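Side-chain contact in ultraspiracle (Drosophila melanogaster, PDB 1HG4), which probably acts as a nuclear-receptor transcription factor, its ligand-binding domain holding a phospholipid and locked in an inactive conformation: residues R13-E18 against L173-L178. Sequence-based numbering, arbitrary orientation.
Sequences RIIEAE and LDRREL
Glu18 and Arg175 form a salt bridge between helix 11-24 and the first turn of helix 175-186, Arg175 NH2 lying 2.5 Å from Glu18 OE1. The bond is bent, with an N-H...O angle of 142°, and its shortness is doubtful at this resolution. The carboxylate and guanidinium planes stand 81° apart, and NH2 meets OE1 from above the carboxylate plane, so the pair is not a flat two-pronged one. OE1 also pairs with Lys182, about two turns beyond Arg175, and OE2 is hydrogen-bonded to Ser179, about one turn beyond it; these partners would be expected to keep Glu18 ionised.

The van der Waals contacts centre on Ile15. Its CD1 methyl packs over the centre of one guanidinium face of Arg175, 3.8 Å from CZ, while Glu18 OE1 lies at the edge of the same group. Arg175 reaches this place with CG anti to the backbone N (chi1 -176°) and then a bend at chi2. Arg176 passes Ile15 at about a right angle, its NE 4.1 Å from Ile15 CG1.

Hydrogen bonds within 173-178 fix the start of the arginine-bearing helix. Glu177 N donates to Asp174 OD1 (2.6 Å). In return, Asp174 N donates to Glu177 OE1 (3.1 Å). This reciprocal pair is a capping box with Asp174 as N-cap, here at a helix-helix junction of the largely helical nuclear-receptor ligand-binding fold.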
loop_
_atom_site.group_PDB
_atom_site.type_symbol
_atom_site.label_atom_id
_atom_site.label_comp_id
_atom_site.label_asym_id
_atom_site.label_seq_id
_atom_site.Cartn_x
_atom_site.Cartn_y
_atom_site.Cartn_z
ATOM N N ARG A 13 1.061 9.115 -21.921
ATOM C CA ARG A 13 1.065 7.680 -22.173
ATOM C C ARG A 13 -0.347 7.133 -22.033
ATOM O O ARG A 13 -0.740 6.178 -22.711
ATOM C CB ARG A 13 1.998 6.965 -21.197
ATOM C CG ARG A 13 2.821 5.845 -21.835
ATOM C CD ARG A 13 3.584 6.369 -23.046
ATOM N NE ARG A 13 5.018 6.087 -22.992
ATOM C CZ ARG A 13 5.890 6.515 -23.904
ATOM N NH1 ARG A 13 5.466 7.242 -24.932
ATOM N NH2 ARG A 13 7.181 6.216 -23.799
ATOM N N ILE A 14 -1.113 7.749 -21.146
ATOM C CA ILE A 14 -2.482 7.327 -20.937
ATOM C C ILE A 14 -3.341 7.784 -22.113
ATOM O O ILE A 14 -4.261 7.092 -22.529
ATOM C CB ILE A 14 -3.033 7.905 -19.639
ATOM C CG1 ILE A 14 -2.220 7.361 -18.462
ATOM C CG2 ILE A 14 -4.493 7.550 -19.505
ATOM C CD1 ILE A 14 -2.617 7.935 -17.136
ATOM N N ILE A 15 -3.029 8.957 -22.647
ATOM C CA ILE A 15 -3.758 9.494 -23.780
ATOM C C ILE A 15 -3.530 8.598 -24.990
ATOM O O ILE A 15 -4.466 8.255 -25.710
ATOM C CB ILE A 15 -3.298 10.947 -24.109
ATOM C CG1 ILE A 15 -4.068 11.944 -23.239
ATOM C CG2 ILE A 15 -3.545 11.275 -25.584
ATOM C CD1 ILE A 15 -5.554 11.998 -23.556
ATOM N N GLU A 16 -2.284 8.209 -25.197
ATOM C CA GLU A 16 -1.941 7.365 -26.325
ATOM C C GLU A 16 -2.720 6.052 -26.331
ATOM O O GLU A 16 -3.123 5.565 -27.386
ATOM C CB GLU A 16 -0.441 7.076 -26.327
ATOM C CG GLU A 16 0.066 6.616 -27.683
ATOM C CD GLU A 16 1.574 6.567 -27.758
ATOM O OE1 GLU A 16 2.167 5.646 -27.154
ATOM O OE2 GLU A 16 2.158 7.456 -28.419
ATOM N N ALA A 17 -2.922 5.476 -25.154
ATOM C CA ALA A 17 -3.659 4.230 -25.041
ATOM C C ALA A 17 -5.107 4.408 -25.513
ATOM O O ALA A 17 -5.615 3.612 -26.301
ATOM C CB ALA A 17 -3.643 3.747 -23.594
ATOM N N GLU A 18 -5.765 5.455 -25.027
ATOM C CA GLU A 18 -7.143 5.721 -25.393
ATOM C C GLU A 18 -7.275 5.910 -26.888
ATOM O O GLU A 18 -8.061 5.229 -27.544
ATOM C CB GLU A 18 -7.649 6.983 -24.706
ATOM C CG GLU A 18 -7.885 6.855 -23.217
ATOM C CD GLU A 18 -8.261 8.186 -22.591
ATOM O OE1 GLU A 18 -9.192 8.846 -23.098
ATOM O OE2 GLU A 18 -7.628 8.576 -21.592
ATOM N N LEU A 173 -13.567 21.211 -18.285
ATOM C CA LEU A 173 -12.826 19.959 -18.259
ATOM C C LEU A 173 -12.143 19.755 -19.606
ATOM O O LEU A 173 -12.760 19.932 -20.645
ATOM C CB LEU A 173 -13.772 18.784 -17.976
ATOM C CG LEU A 173 -13.123 17.418 -17.749
ATOM C CD1 LEU A 173 -12.437 17.402 -16.383
ATOM C CD2 LEU A 173 -14.183 16.324 -17.818
ATOM N N ASP A 174 -10.864 19.395 -19.595
ATOM C CA ASP A 174 -10.167 19.165 -20.846
ATOM C C ASP A 174 -9.916 17.678 -21.063
ATOM O O ASP A 174 -10.149 16.861 -20.166
ATOM C CB ASP A 174 -8.857 19.969 -20.894
ATOM C CG ASP A 174 -7.858 19.550 -19.832
ATOM O OD1 ASP A 174 -7.717 18.336 -19.571
ATOM O OD2 ASP A 174 -7.188 20.443 -19.263
ATOM N N ARG A 175 -9.435 17.342 -22.255
ATOM C CA ARG A 175 -9.174 15.958 -22.619
ATOM C C ARG A 175 -8.174 15.269 -21.696
ATOM O O ARG A 175 -8.279 14.062 -21.449
ATOM C CB ARG A 175 -8.680 15.872 -24.071
ATOM C CG ARG A 175 -8.467 14.443 -24.549
ATOM C CD ARG A 175 -9.795 13.708 -24.696
ATOM N NE ARG A 175 -9.642 12.260 -24.593
ATOM C CZ ARG A 175 -8.843 11.530 -25.365
ATOM N NH1 ARG A 175 -8.112 12.108 -26.308
ATOM N NH2 ARG A 175 -8.770 10.218 -25.193
ATOM N N ARG A 176 -7.210 16.029 -21.188
ATOM C CA ARG A 176 -6.212 15.464 -20.299
ATOM C C ARG A 176 -6.829 15.121 -18.953
ATOM O O ARG A 176 -6.543 14.079 -18.376
ATOM C CB ARG A 176 -5.043 16.436 -20.113
ATOM C CG ARG A 176 -3.786 16.066 -20.916
ATOM C CD ARG A 176 -3.665 16.820 -22.230
ATOM N NE ARG A 176 -3.190 15.955 -23.309
ATOM C CZ ARG A 176 -3.084 16.329 -24.584
ATOM N NH1 ARG A 176 -3.409 17.566 -24.948
ATOM N NH2 ARG A 176 -2.692 15.452 -25.500
ATOM N N GLU A 177 -7.688 15.988 -18.447
ATOM C CA GLU A 177 -8.331 15.708 -17.169
ATOM C C GLU A 177 -9.300 14.525 -17.247
ATOM O O GLU A 177 -9.432 13.782 -16.276
ATOM C CB GLU A 177 -9.048 16.962 -16.664
ATOM C CG GLU A 177 -8.110 18.147 -16.632
ATOM C CD GLU A 177 -8.754 19.412 -16.147
ATOM O OE1 GLU A 177 -9.829 19.776 -16.665
ATOM O OE2 GLU A 177 -8.173 20.053 -15.250
ATOM N N LEU A 178 -9.963 14.331 -18.393
ATOM C CA LEU A 178 -10.897 13.206 -18.531
ATOM C C LEU A 178 -10.124 11.881 -18.566
ATOM O O LEU A 178 -10.557 10.878 -17.991
ATOM C CB LEU A 178 -11.746 13.337 -19.806
ATOM C CG LEU A 178 -12.737 12.171 -19.983
ATOM C CD1 LEU A 178 -13.939 12.353 -19.033
ATOM C CD2 LEU A 178 -13.183 12.089 -21.438
#